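Local structure of phospholipase C-beta (PLC-beta) (Sepia officinalis, 3QR0) at residues Val561-Asn564 with Ile568-Ile571; Gly592-Ala597 with Leu623-Phe628; Ala331-Ser336 with Ile587-Gly592. The protein belongs to the phospholipase C-beta family and combines PH, EF-hand-like, TIM-barrel and C2 domains in one chain that carries a calcium ion. All coordinates share one frame; numbering follows the deposited sequence.

Contact 1: Val561-Asn564 with Ile568-Ile571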
ATOM      1  N   VAL A 561      10.655  13.954 -20.500  1.00 24.30           N
ATOM      2  CA  VAL A 561      10.142  12.607 -20.756  1.00 23.79           C
ATOM      3  C   VAL A 561      11.162  11.754 -21.530  1.00 24.12           C
ATOM      4  O   VAL A 561      11.375  10.592 -21.193  1.00 23.84           O
ATOM      5  CB  VAL A 561       8.797  12.654 -21.518  1.00 23.86           C
ATOM      6  CG1 VAL A 561       8.366  11.261 -21.966  1.00 23.59           C
ATOM      7  CG2 VAL A 561       7.709  13.304 -20.649  1.00 23.00           C
ATOM      8  N   ASP A 562      11.801  12.344 -22.540  1.00 24.49           N
ATOM      9  CA  ASP A 562      12.795  11.627 -23.345  1.00 25.03           C
ATOM     10  C   ASP A 562      14.044  11.261 -22.538  1.00 24.53           C
ATOM     11  O   ASP A 562      14.560  10.154 -22.659  1.00 23.98           O
ATOM     12  CB  ASP A 562      13.204  12.451 -24.569  1.00 25.91           C
ATOM     13  CG  ASP A 562      12.194  12.368 -25.716  1.00 26.54           C
ATOM     14  OD1 ASP A 562      12.454  13.012 -26.750  1.00 27.73           O
ATOM     15  OD2 ASP A 562      11.159  11.679 -25.597  1.00 26.83           O
ATOM     16  N   TYR A 563      14.525  12.194 -21.722  1.00 24.65           N
ATOM     17  CA  TYR A 563      15.646  11.937 -20.808  1.00 24.57           C
ATOM     18  C   TYR A 563      15.389  10.701 -19.934  1.00 23.73           C
ATOM     19  O   TYR A 563      16.269   9.845 -19.764  1.00 23.31           O
ATOM     20  CB  TYR A 563      15.907  13.175 -19.933  1.00 24.73           C
ATOM     21  CG  TYR A 563      16.844  12.931 -18.771  1.00 25.43           C
ATOM     22  CD1 TYR A 563      18.213  13.159 -18.890  1.00 26.36           C
ATOM     23  CD2 TYR A 563      16.359  12.468 -17.553  1.00 25.96           C
ATOM     24  CE1 TYR A 563      19.076  12.930 -17.818  1.00 26.99           C
ATOM     25  CE2 TYR A 563      17.211  12.235 -16.482  1.00 25.95           C
ATOM     26  CZ  TYR A 563      18.563  12.469 -16.617  1.00 26.42           C
ATOM     27  OH  TYR A 563      19.391  12.227 -15.544  1.00 27.20           O
ATOM     28  N   ASN A 564      14.174  10.602 -19.403  1.00 23.09           N
ATOM     29  CA  ASN A 564      13.796   9.505 -18.508  1.00 22.54           C
ATOM     30  C   ASN A 564      13.556   8.152 -19.196  1.00 22.68           C
ATOM     31  O   ASN A 564      13.217   7.171 -18.534  1.00 22.46           O
ATOM     32  CB  ASN A 564      12.562   9.903 -17.683  1.00 22.05           C
ATOM     33  CG  ASN A 564      12.898  10.872 -16.559  1.00 22.19           C
ATOM     34  OD1 ASN A 564      13.963  10.784 -15.946  1.00 22.38           O
ATOM     35  ND2 ASN A 564      11.990  11.801 -16.281  1.00 22.82           N
ATOM     36  N   ILE A 568      17.871   8.049 -15.185  1.00 23.53           N
ATOM     37  CA  ILE A 568      17.010   8.122 -14.014  1.00 23.01           C
ATOM     38  C   ILE A 568      16.978   9.528 -13.423  1.00 22.85           C
ATOM     39  O   ILE A 568      18.018  10.182 -13.311  1.00 22.73           O
ATOM     40  CB  ILE A 568      17.483   7.123 -12.936  1.00 22.93           C
ATOM     41  CG1 ILE A 568      17.195   5.694 -13.407  1.00 23.74           C
ATOM     42  CG2 ILE A 568      16.796   7.406 -11.598  1.00 22.89           C
ATOM     43  CD1 ILE A 568      17.841   4.626 -12.580  1.00 24.76           C
ATOM     44  N   THR A 569      15.779   9.974 -13.045  1.00 22.32           N
ATOM     45  CA  THR A 569      15.602  11.182 -12.251  1.00 21.99           C
ATOM     46  C   THR A 569      15.035  10.811 -10.889  1.00 21.27           C
ATOM     47  O   THR A 569      14.066  10.048 -10.788  1.00 20.47           O
ATOM     48  CB  THR A 569      14.619  12.180 -12.900  1.00 22.48           C
ATOM     49  OG1 THR A 569      14.957  12.370 -14.269  1.00 24.04           O
ATOM     50  CG2 THR A 569      14.668  13.543 -12.187  1.00 22.19           C
ATOM     51  N   ARG A 570      15.653  11.348  -9.847  1.00 20.84           N
ATOM     52  CA  ARG A 570      15.082  11.314  -8.510  1.00 20.45           C
ATOM     53  C   ARG A 570      14.572  12.712  -8.176  1.00 19.93           C
ATOM     54  O   ARG A 570      15.213  13.704  -8.504  1.00 20.34           O
ATOM     55  CB  ARG A 570      16.129  10.863  -7.491  1.00 20.48           C
ATOM     56  CG  ARG A 570      15.644  10.848  -6.047  1.00 20.96           C
ATOM     57  CD  ARG A 570      16.645  10.136  -5.136  1.00 22.60           C
ATOM     58  NE  ARG A 570      16.177  10.119  -3.752  1.00 23.42           N
ATOM     59  CZ  ARG A 570      16.344  11.108  -2.872  1.00 24.44           C
ATOM     60  NH1 ARG A 570      16.992  12.221  -3.199  1.00 24.20           N
ATOM     61  NH2 ARG A 570      15.861  10.973  -1.638  1.00 25.33           N
ATOM     62  N   ILE A 571      13.422  12.778  -7.516  1.00 19.48           N
ATOM     63  CA  ILE A 571      12.822  14.044  -7.100  1.00 19.35           C
ATOM     64  C   ILE A 571      12.682  14.004  -5.589  1.00 19.28           C
ATOM     65  O   ILE A 571      12.407  12.944  -5.028  1.00 19.32           O
ATOM     66  CB  ILE A 571      11.419  14.232  -7.716  1.00 19.23           C
ATOM     67  CG1 ILE A 571      11.427  13.911  -9.215  1.00 19.23           C
ATOM     68  CG2 ILE A 571      10.892  15.649  -7.438  1.00 19.45           C
ATOM     69  CD1 ILE A 571      12.056  14.978 -10.086  1.00 18.35           C
TER
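T569 and N564 meet through one short bond: the threonine hydroxyl OG1 donates to N564 OD1 across 2.5 Å. The hydroxyl comes in the plane of the amide, on a lone pair of OD1, with a C=O...O angle of 129°. With OG1 set beside its backbone N (chi1 -49°), T569 turns the hydroxyl to the helix end. The same oxygen also lies against the rim of the Y563 ring, near the ring plane, with OG1 3.2 Å from CE2. The tyrosine ring swings away from its backbone N to the side of the carbonyl carbon (chi1 168°), which carries the phenol toward I568, whose O lies 3.3 Å from Y563 OH in a weak polar contact.

A second shell holds these groups in place. The amide of N564 is used at both ends, since ND2 is hydrogen-bonded to A591 O while OD1 takes the threonine proton; this fixes the amide's rotation. T569 N is held by Q594 OE1, and I568 packs on M541 and L595. The next residue, R570, forms a salt bridge with E368, a calcium ligand. The four touching residues are buried. Together they pin the end of helix 557-563 to strand 569-572, in the beta-alpha-beta crossover that runs from strand 540-545 through helices 546-555 and 557-563 to the parallel neighbour 569-572 of the TIM barrel.

Contact 2: Gly592-Ala597 with Leu623-Phe628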
ATOM      1  N   GLY A 592       7.776  10.797 -16.487  1.00 22.26           N
ATOM      2  CA  GLY A 592       8.562   9.565 -16.532  1.00 21.98           C
ATOM      3  C   GLY A 592       9.648   9.452 -15.475  1.00 21.69           C
ATOM      4  O   GLY A 592      10.496   8.565 -15.581  1.00 21.31           O
ATOM      5  N   CYS A 593       9.626  10.331 -14.462  1.00 21.36           N
ATOM      6  CA  CYS A 593      10.596  10.277 -13.355  1.00 21.74           C
ATOM      7  C   CYS A 593      10.374   9.004 -12.553  1.00 20.79           C
ATOM      8  O   CYS A 593       9.238   8.645 -12.265  1.00 20.72           O
ATOM      9  CB  CYS A 593      10.477  11.491 -12.418  1.00 21.52           C
ATOM     10  SG  CYS A 593      10.740  13.081 -13.225  1.00 25.07           S
ATOM     11  N   GLN A 594      11.464   8.340 -12.190  1.00 20.52           N
ATOM     12  CA  GLN A 594      11.402   7.004 -11.610  1.00 20.18           C
ATOM     13  C   GLN A 594      11.421   7.004 -10.087  1.00 19.94           C
ATOM     14  O   GLN A 594      10.704   6.222  -9.455  1.00 19.73           O
ATOM     15  CB  GLN A 594      12.555   6.142 -12.120  1.00 20.23           C
ATOM     16  CG  GLN A 594      12.620   6.032 -13.632  1.00 20.64           C
ATOM     17  CD  GLN A 594      13.420   7.157 -14.268  1.00 20.21           C
ATOM     18  OE1 GLN A 594      13.755   8.149 -13.616  1.00 19.10           O
ATOM     19  NE2 GLN A 594      13.737   7.000 -15.537  1.00 18.91           N
ATOM     20  N   LEU A 595      12.246   7.870  -9.504  1.00 19.90           N
ATOM     21  CA  LEU A 595      12.460   7.884  -8.062  1.00 19.93           C
ATOM     22  C   LEU A 595      11.822   9.136  -7.459  1.00 20.02           C
ATOM     23  O   LEU A 595      12.505  10.102  -7.133  1.00 20.29           O
ATOM     24  CB  LEU A 595      13.959   7.815  -7.744  1.00 20.30           C
ATOM     25  CG  LEU A 595      14.719   6.568  -8.213  1.00 21.01           C
ATOM     26  CD1 LEU A 595      16.236   6.757  -8.056  1.00 21.25           C
ATOM     27  CD2 LEU A 595      14.260   5.337  -7.458  1.00 21.29           C
ATOM     28  N   VAL A 596      10.498   9.104  -7.324  1.00 19.48           N
ATOM     29  CA  VAL A 596       9.744  10.241  -6.829  1.00 19.66           C
ATOM     30  C   VAL A 596       9.599  10.112  -5.304  1.00 19.36           C
ATOM     31  O   VAL A 596       8.647   9.510  -4.803  1.00 19.02           O
ATOM     32  CB  VAL A 596       8.391  10.337  -7.553  1.00 19.53           C
ATOM     33  CG1 VAL A 596       7.610  11.558  -7.091  1.00 19.99           C
ATOM     34  CG2 VAL A 596       8.622  10.403  -9.048  1.00 20.08           C
ATOM     35  N   ALA A 597      10.566  10.684  -4.588  1.00 19.36           N
ATOM     36  CA  ALA A 597      10.723  10.484  -3.141  1.00 19.55           C
ATOM     37  C   ALA A 597       9.695  11.227  -2.284  1.00 19.53           C
ATOM     38  O   ALA A 597       9.452  12.426  -2.458  1.00 19.92           O
ATOM     39  CB  ALA A 597      12.131  10.864  -2.704  1.00 19.57           C
ATOM     40  N   LEU A 623       6.902  -0.593 -10.771  1.00 20.20           N
ATOM     41  CA  LEU A 623       5.805  -0.582 -11.731  1.00 20.41           C
ATOM     42  C   LEU A 623       6.369  -0.190 -13.093  1.00 20.89           C
ATOM     43  O   LEU A 623       7.092   0.804 -13.206  1.00 20.81           O
ATOM     44  CB  LEU A 623       4.730   0.419 -11.320  1.00 20.20           C
ATOM     45  CG  LEU A 623       3.984   0.135 -10.016  1.00 20.25           C
ATOM     46  CD1 LEU A 623       3.180   1.360  -9.569  1.00 20.33           C
ATOM     47  CD2 LEU A 623       3.086  -1.074 -10.179  1.00 21.18           C
ATOM     48  N   LEU A 624       6.042  -0.969 -14.117  1.00 21.18           N
ATOM     49  CA  LEU A 624       6.513  -0.691 -15.468  1.00 21.97           C
ATOM     50  C   LEU A 624       5.790   0.535 -16.017  1.00 22.20           C
ATOM     51  O   LEU A 624       4.561   0.597 -15.969  1.00 22.71           O
ATOM     52  CB  LEU A 624       6.261  -1.905 -16.373  1.00 22.37           C
ATOM     53  CG  LEU A 624       6.819  -1.832 -17.797  1.00 23.04           C
ATOM     54  CD1 LEU A 624       8.337  -1.719 -17.745  1.00 23.22           C
ATOM     55  CD2 LEU A 624       6.388  -3.048 -18.619  1.00 23.83           C
ATOM     56  N   LYS A 625       6.540   1.505 -16.532  1.00 22.58           N
ATOM     57  CA  LYS A 625       5.931   2.681 -17.156  1.00 23.07           C
ATOM     58  C   LYS A 625       5.124   2.291 -18.411  1.00 23.66           C
ATOM     59  O   LYS A 625       5.431   1.297 -19.075  1.00 23.38           O
ATOM     60  CB  LYS A 625       6.994   3.734 -17.510  1.00 23.45           C
ATOM     61  CG  LYS A 625       7.666   4.373 -16.286  1.00 23.74           C
ATOM     62  CD  LYS A 625       8.431   5.655 -16.634  1.00 25.16           C
ATOM     63  CE  LYS A 625       9.871   5.386 -16.969  1.00 25.55           C
ATOM     64  NZ  LYS A 625      10.583   6.583 -17.499  1.00 24.19           N
ATOM     65  N   PRO A 626       4.075   3.064 -18.734  1.00 24.47           N
ATOM     66  CA  PRO A 626       3.322   2.768 -19.958  1.00 25.12           C
ATOM     67  C   PRO A 626       4.218   2.723 -21.207  1.00 26.08           C
ATOM     68  O   PRO A 626       5.194   3.463 -21.296  1.00 25.50           O
ATOM     69  CB  PRO A 626       2.324   3.925 -20.044  1.00 25.38           C
ATOM     70  CG  PRO A 626       2.134   4.372 -18.636  1.00 24.83           C
ATOM     71  CD  PRO A 626       3.459   4.151 -17.950  1.00 24.35           C
ATOM     72  N   GLU A 627       3.891   1.843 -22.146  1.00 27.16           N
ATOM     73  CA  GLU A 627       4.716   1.643 -23.341  1.00 28.62           C
ATOM     74  C   GLU A 627       5.015   2.949 -24.076  1.00 29.06           C
ATOM     75  O   GLU A 627       6.156   3.181 -24.494  1.00 28.87           O
ATOM     76  CB  GLU A 627       4.049   0.653 -24.303  1.00 29.33           C
ATOM     77  CG  GLU A 627       4.978   0.139 -25.393  1.00 31.67           C
ATOM     78  CD  GLU A 627       4.319  -0.897 -26.289  1.00 35.15           C
ATOM     79  OE1 GLU A 627       3.162  -0.680 -26.712  1.00 37.68           O
ATOM     80  OE2 GLU A 627       4.963  -1.925 -26.578  1.00 38.39           O
ATOM     81  N   PHE A 628       4.012   3.817 -24.209  1.00 29.37           N
ATOM     82  CA  PHE A 628       4.210   5.071 -24.937  1.00 30.44           C
ATOM     83  C   PHE A 628       5.287   5.950 -24.286  1.00 30.97           C
ATOM     84  O   PHE A 628       5.937   6.727 -24.980  1.00 31.66           O
ATOM     85  CB  PHE A 628       2.890   5.839 -25.114  1.00 30.48           C
ATOM     86  CG  PHE A 628       2.484   6.653 -23.922  1.00 29.79           C
ATOM     87  CD1 PHE A 628       2.764   8.011 -23.865  1.00 30.69           C
ATOM     88  CD2 PHE A 628       1.804   6.068 -22.864  1.00 29.80           C
ATOM     89  CE1 PHE A 628       2.381   8.773 -22.761  1.00 30.53           C
ATOM     90  CE2 PHE A 628       1.422   6.818 -21.757  1.00 30.13           C
ATOM     91  CZ  PHE A 628       1.710   8.173 -21.707  1.00 30.04           C
TER
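The ammonium nitrogen of K625 is gripped by two backbone carbonyls. Within this contact NZ donates to G592 O at 2.8 Å, approaching in the carbonyl plane on a lone pair with a C=O...N angle of 127°; from outside, N564 O takes a second bond. The lysine reaches this point along a bent chain. Its CG lies beside the backbone N, and a turn at chi3 (-91°) lays the last carbons along the glycine, so that CD passes 3.9 Å from G592 CA and CE comes to 3.5 Å from G592 O.

Q594 crosses the lysine obliquely, its NE2 3.7 Å from K625 NZ. Both are donors and make no bond to each other: NZ has its two carbonyls, and NE2 is hydrogen-bonded to Q567 O and A330 O, while OE1 accepts from T569 N. These bonds set which way round the amide lies, with its nitrogen on the lysine side.

G592, with positive phi (81°), is the C-prime residue of the Schellman motif that ends helix 586-589, in which C593 N returns to Y588 O. N564 lies at the C-terminal end of helix 557-563. The buried ammonium group thus sits among carbonyls near the C-terminal ends of two helices, a setting that would probably favour its positive charge. K625, just after strand 622-624, thereby ties that strand to two helix-to-strand loops of the TIM barrel.

Contact 3: Ala331-Ser336 with Ile587-Gly592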
ATOM      1  N   ALA A 331      12.996   2.273 -17.116  1.00 22.16           N
ATOM      2  CA  ALA A 331      11.641   1.987 -17.588  1.00 21.76           C
ATOM      3  C   ALA A 331      10.578   1.860 -16.489  1.00 21.01           C
ATOM      4  O   ALA A 331       9.413   1.637 -16.792  1.00 21.01           O
ATOM      5  CB  ALA A 331      11.658   0.712 -18.443  1.00 22.22           C
ATOM      6  N   TYR A 332      10.965   2.015 -15.227  1.00 20.59           N
ATOM      7  CA  TYR A 332      10.071   1.719 -14.111  1.00 20.21           C
ATOM      8  C   TYR A 332       9.829   2.912 -13.207  1.00 19.91           C
ATOM      9  O   TYR A 332      10.698   3.764 -13.037  1.00 20.27           O
ATOM     10  CB  TYR A 332      10.648   0.577 -13.273  1.00 20.04           C
ATOM     11  CG  TYR A 332      10.823  -0.683 -14.066  1.00 20.16           C
ATOM     12  CD1 TYR A 332       9.831  -1.656 -14.096  1.00 20.20           C
ATOM     13  CD2 TYR A 332      11.971  -0.893 -14.814  1.00 21.03           C
ATOM     14  CE1 TYR A 332       9.987  -2.819 -14.848  1.00 19.80           C
ATOM     15  CE2 TYR A 332      12.133  -2.044 -15.567  1.00 21.54           C
ATOM     16  CZ  TYR A 332      11.141  -2.998 -15.583  1.00 20.82           C
ATOM     17  OH  TYR A 332      11.322  -4.129 -16.337  1.00 20.62           O
ATOM     18  N   TYR A 333       8.644   2.951 -12.611  1.00 19.58           N
ATOM     19  CA  TYR A 333       8.412   3.791 -11.451  1.00 19.27           C
ATOM     20  C   TYR A 333       8.851   2.959 -10.250  1.00 19.28           C
ATOM     21  O   TYR A 333       8.461   1.800 -10.129  1.00 19.24           O
ATOM     22  CB  TYR A 333       6.939   4.165 -11.325  1.00 19.16           C
ATOM     23  CG  TYR A 333       6.399   4.990 -12.466  1.00 19.84           C
ATOM     24  CD1 TYR A 333       7.032   6.169 -12.864  1.00 21.23           C
ATOM     25  CD2 TYR A 333       5.240   4.608 -13.132  1.00 20.40           C
ATOM     26  CE1 TYR A 333       6.529   6.936 -13.911  1.00 21.67           C
ATOM     27  CE2 TYR A 333       4.728   5.370 -14.178  1.00 21.27           C
ATOM     28  CZ  TYR A 333       5.372   6.531 -14.561  1.00 21.55           C
ATOM     29  OH  TYR A 333       4.866   7.281 -15.602  1.00 22.22           O
ATOM     30  N   ILE A 334       9.676   3.546  -9.391  1.00 19.25           N
ATOM     31  CA  ILE A 334      10.315   2.835  -8.284  1.00 19.40           C
ATOM     32  C   ILE A 334       9.935   3.529  -6.968  1.00 19.63           C
ATOM     33  O   ILE A 334      10.183   4.723  -6.792  1.00 19.91           O
ATOM     34  CB  ILE A 334      11.849   2.817  -8.452  1.00 19.45           C
ATOM     35  CG1 ILE A 334      12.238   2.249  -9.824  1.00 19.90           C
ATOM     36  CG2 ILE A 334      12.508   2.006  -7.331  1.00 19.29           C
ATOM     37  CD1 ILE A 334      13.740   2.202 -10.080  1.00 20.40           C
ATOM     38  N   ASN A 335       9.320   2.773  -6.064  1.00 19.60           N
ATOM     39  CA  ASN A 335       8.791   3.298  -4.805  1.00 19.62           C
ATOM     40  C   ASN A 335       9.924   3.886  -3.950  1.00 19.86           C
ATOM     41  O   ASN A 335      10.887   3.177  -3.620  1.00 19.68           O
ATOM     42  CB  ASN A 335       8.051   2.162  -4.084  1.00 19.88           C
ATOM     43  CG  ASN A 335       7.222   2.627  -2.903  1.00 20.14           C
ATOM     44  OD1 ASN A 335       7.164   3.809  -2.572  1.00 21.44           O
ATOM     45  ND2 ASN A 335       6.573   1.672  -2.253  1.00 21.43           N
ATOM     46  N   SER A 336       9.808   5.178  -3.612  1.00 19.58           N
ATOM     47  CA  SER A 336      10.919   5.959  -3.064  1.00 19.78           C
ATOM     48  C   SER A 336      10.576   6.830  -1.849  1.00 19.81           C
ATOM     49  O   SER A 336       9.546   7.515  -1.822  1.00 18.80           O
ATOM     50  CB  SER A 336      11.490   6.864  -4.154  1.00 20.30           C
ATOM     51  OG  SER A 336      11.965   6.099  -5.246  1.00 21.27           O
ATOM     52  N   ILE A 587       2.619  14.249 -10.470  1.00 21.57           N
ATOM     53  CA  ILE A 587       3.226  15.421 -11.113  1.00 22.06           C
ATOM     54  C   ILE A 587       4.508  15.022 -11.846  1.00 22.18           C
ATOM     55  O   ILE A 587       4.747  15.448 -12.977  1.00 22.51           O
ATOM     56  CB  ILE A 587       3.558  16.546 -10.095  1.00 22.24           C
ATOM     57  CG1 ILE A 587       2.275  17.162  -9.527  1.00 23.06           C
ATOM     58  CG2 ILE A 587       4.395  17.649 -10.770  1.00 22.10           C
ATOM     59  CD1 ILE A 587       2.503  18.039  -8.298  1.00 23.92           C
ATOM     60  N   TYR A 588       5.322  14.193 -11.192  1.00 21.72           N
ATOM     61  CA  TYR A 588       6.624  13.803 -11.715  1.00 21.44           C
ATOM     62  C   TYR A 588       6.592  12.463 -12.455  1.00 21.27           C
ATOM     63  O   TYR A 588       7.335  12.279 -13.422  1.00 21.24           O
ATOM     64  CB  TYR A 588       7.661  13.837 -10.584  1.00 21.45           C
ATOM     65  CG  TYR A 588       7.696  15.217  -9.959  1.00 21.51           C
ATOM     66  CD1 TYR A 588       8.321  16.273 -10.610  1.00 22.14           C
ATOM     67  CD2 TYR A 588       7.032  15.485  -8.766  1.00 21.36           C
ATOM     68  CE1 TYR A 588       8.324  17.547 -10.073  1.00 22.67           C
ATOM     69  CE2 TYR A 588       7.028  16.759  -8.223  1.00 21.90           C
ATOM     70  CZ  TYR A 588       7.679  17.783  -8.884  1.00 22.14           C
ATOM     71  OH  TYR A 588       7.684  19.050  -8.360  1.00 23.52           O
ATOM     72  N   TRP A 589       5.727  11.543 -12.029  1.00 20.89           N
ATOM     73  CA  TRP A 589       5.519  10.301 -12.786  1.00 21.15           C
ATOM     74  C   TRP A 589       5.010  10.583 -14.201  1.00 21.62           C
ATOM     75  O   TRP A 589       5.286   9.806 -15.125  1.00 21.86           O
ATOM     76  CB  TRP A 589       4.531   9.362 -12.088  1.00 20.80           C
ATOM     77  CG  TRP A 589       5.031   8.740 -10.836  1.00 20.32           C
ATOM     78  CD1 TRP A 589       6.326   8.452 -10.510  1.00 20.78           C
ATOM     79  CD2 TRP A 589       4.233   8.281  -9.746  1.00 21.48           C
ATOM     80  NE1 TRP A 589       6.386   7.861  -9.270  1.00 20.09           N
ATOM     81  CE2 TRP A 589       5.114   7.740  -8.779  1.00 20.73           C
ATOM     82  CE3 TRP A 589       2.861   8.274  -9.486  1.00 21.59           C
ATOM     83  CZ2 TRP A 589       4.665   7.204  -7.582  1.00 21.32           C
ATOM     84  CZ3 TRP A 589       2.416   7.739  -8.291  1.00 21.88           C
ATOM     85  CH2 TRP A 589       3.315   7.211  -7.358  1.00 21.87           C
ATOM     86  N   ASN A 590       4.274  11.685 -14.364  1.00 21.81           N
ATOM     87  CA  ASN A 590       3.784  12.112 -15.683  1.00 22.41           C
ATOM     88  C   ASN A 590       4.913  12.463 -16.658  1.00 22.65           C
ATOM     89  O   ASN A 590       4.724  12.381 -17.866  1.00 23.27           O
ATOM     90  CB  ASN A 590       2.846  13.324 -15.563  1.00 22.49           C
ATOM     91  CG  ASN A 590       1.533  12.998 -14.866  1.00 22.86           C
ATOM     92  OD1 ASN A 590       1.062  11.855 -14.878  1.00 23.69           O
ATOM     93  ND2 ASN A 590       0.931  14.016 -14.251  1.00 22.59           N
ATOM     94  N   ALA A 591       6.069  12.865 -16.131  1.00 22.67           N
ATOM     95  CA  ALA A 591       7.258  13.145 -16.944  1.00 23.07           C
ATOM     96  C   ALA A 591       8.208  11.938 -17.026  1.00 23.11           C
ATOM     97  O   ALA A 591       9.312  12.044 -17.570  1.00 23.44           O
ATOM     98  CB  ALA A 591       7.996  14.350 -16.387  1.00 23.38           C
ATOM     99  N   GLY A 592       7.776  10.797 -16.487  1.00 22.26           N
ATOM    100  CA  GLY A 592       8.562   9.565 -16.532  1.00 21.98           C
ATOM    101  C   GLY A 592       9.648   9.452 -15.475  1.00 21.69           C
ATOM    102  O   GLY A 592      10.496   8.565 -15.581  1.00 21.31           O
TER
HETATM  103  O   HOH W   1       8.533   6.914  -7.568  1.00 14.63           O
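Y333 and W589 meet through hydrogen bonding and aromatic contact at once. In the first, Y333 OH donates to W589 O at 2.6 Å, coming from above the carbonyl plane, 37° out of it. The same oxygen accepts from G592 N at 3.0 Å, a bond of the turn that ends the helix, and the two donors arrive from opposite faces of the carbonyl plane. The buried carbonyl is thus held by two bonds.

The aromatic contact is oblique. The tyrosine ring and the five-membered ring of W589 have centroids 4.5 Å apart and planes inclined at 45°, with CG of the tryptophan over the rim of one tyrosine face. The nearest carbons are Y333 CD1 and W589 CD1, 3.4 Å apart. W589 CB adds an off-centre CH-pi contact, 4.1 Å from the centroid of the Y333 ring. Y333 CG lies beside its backbone N (chi1 -63°), an orientation that brings the ring against the helix end and sets OH at W589 O. G592 CA lies 4.2 Å from Y333 CE1.

One water bridges the segments. It accepts from W589 NE1 at 2.9 Å, in the indole plane, and probably donates to I334 O, which also receives S336 OG at 2.7 Å.

Backbone bonds from I334 to Q594 and from N335 to R365 and C366 place 331-336 between the chain at strand 366-372 in the X region and that next to strand 595-596 in the Y region. Here the two regions join, consistent with strand 332-334 closing the TIM barrel next to strand 595-596, as in this family.

How the contacts relate
The three contacts form one continuous buried patch of the barrel. Contacts 2 and 3 share G592 and their centres lie about 3 Å apart; contact 1 is centred about 9 Å from contact 2 and 8 Å from contact 3. N564 of contact 1 packs on the shared glycine, its CB 3.2 Å from G592 O, and so touches both neighbours. Strands 569-572 and 595-596 run side by side, with I571 N 2.9 Å from L595 O, while L623 O of contact 2 lies 2.7 Å from Y333 N of contact 3. Through R570, contact 1 reaches the metal site, where N339, E368, D370 and E417 bind the calcium ion.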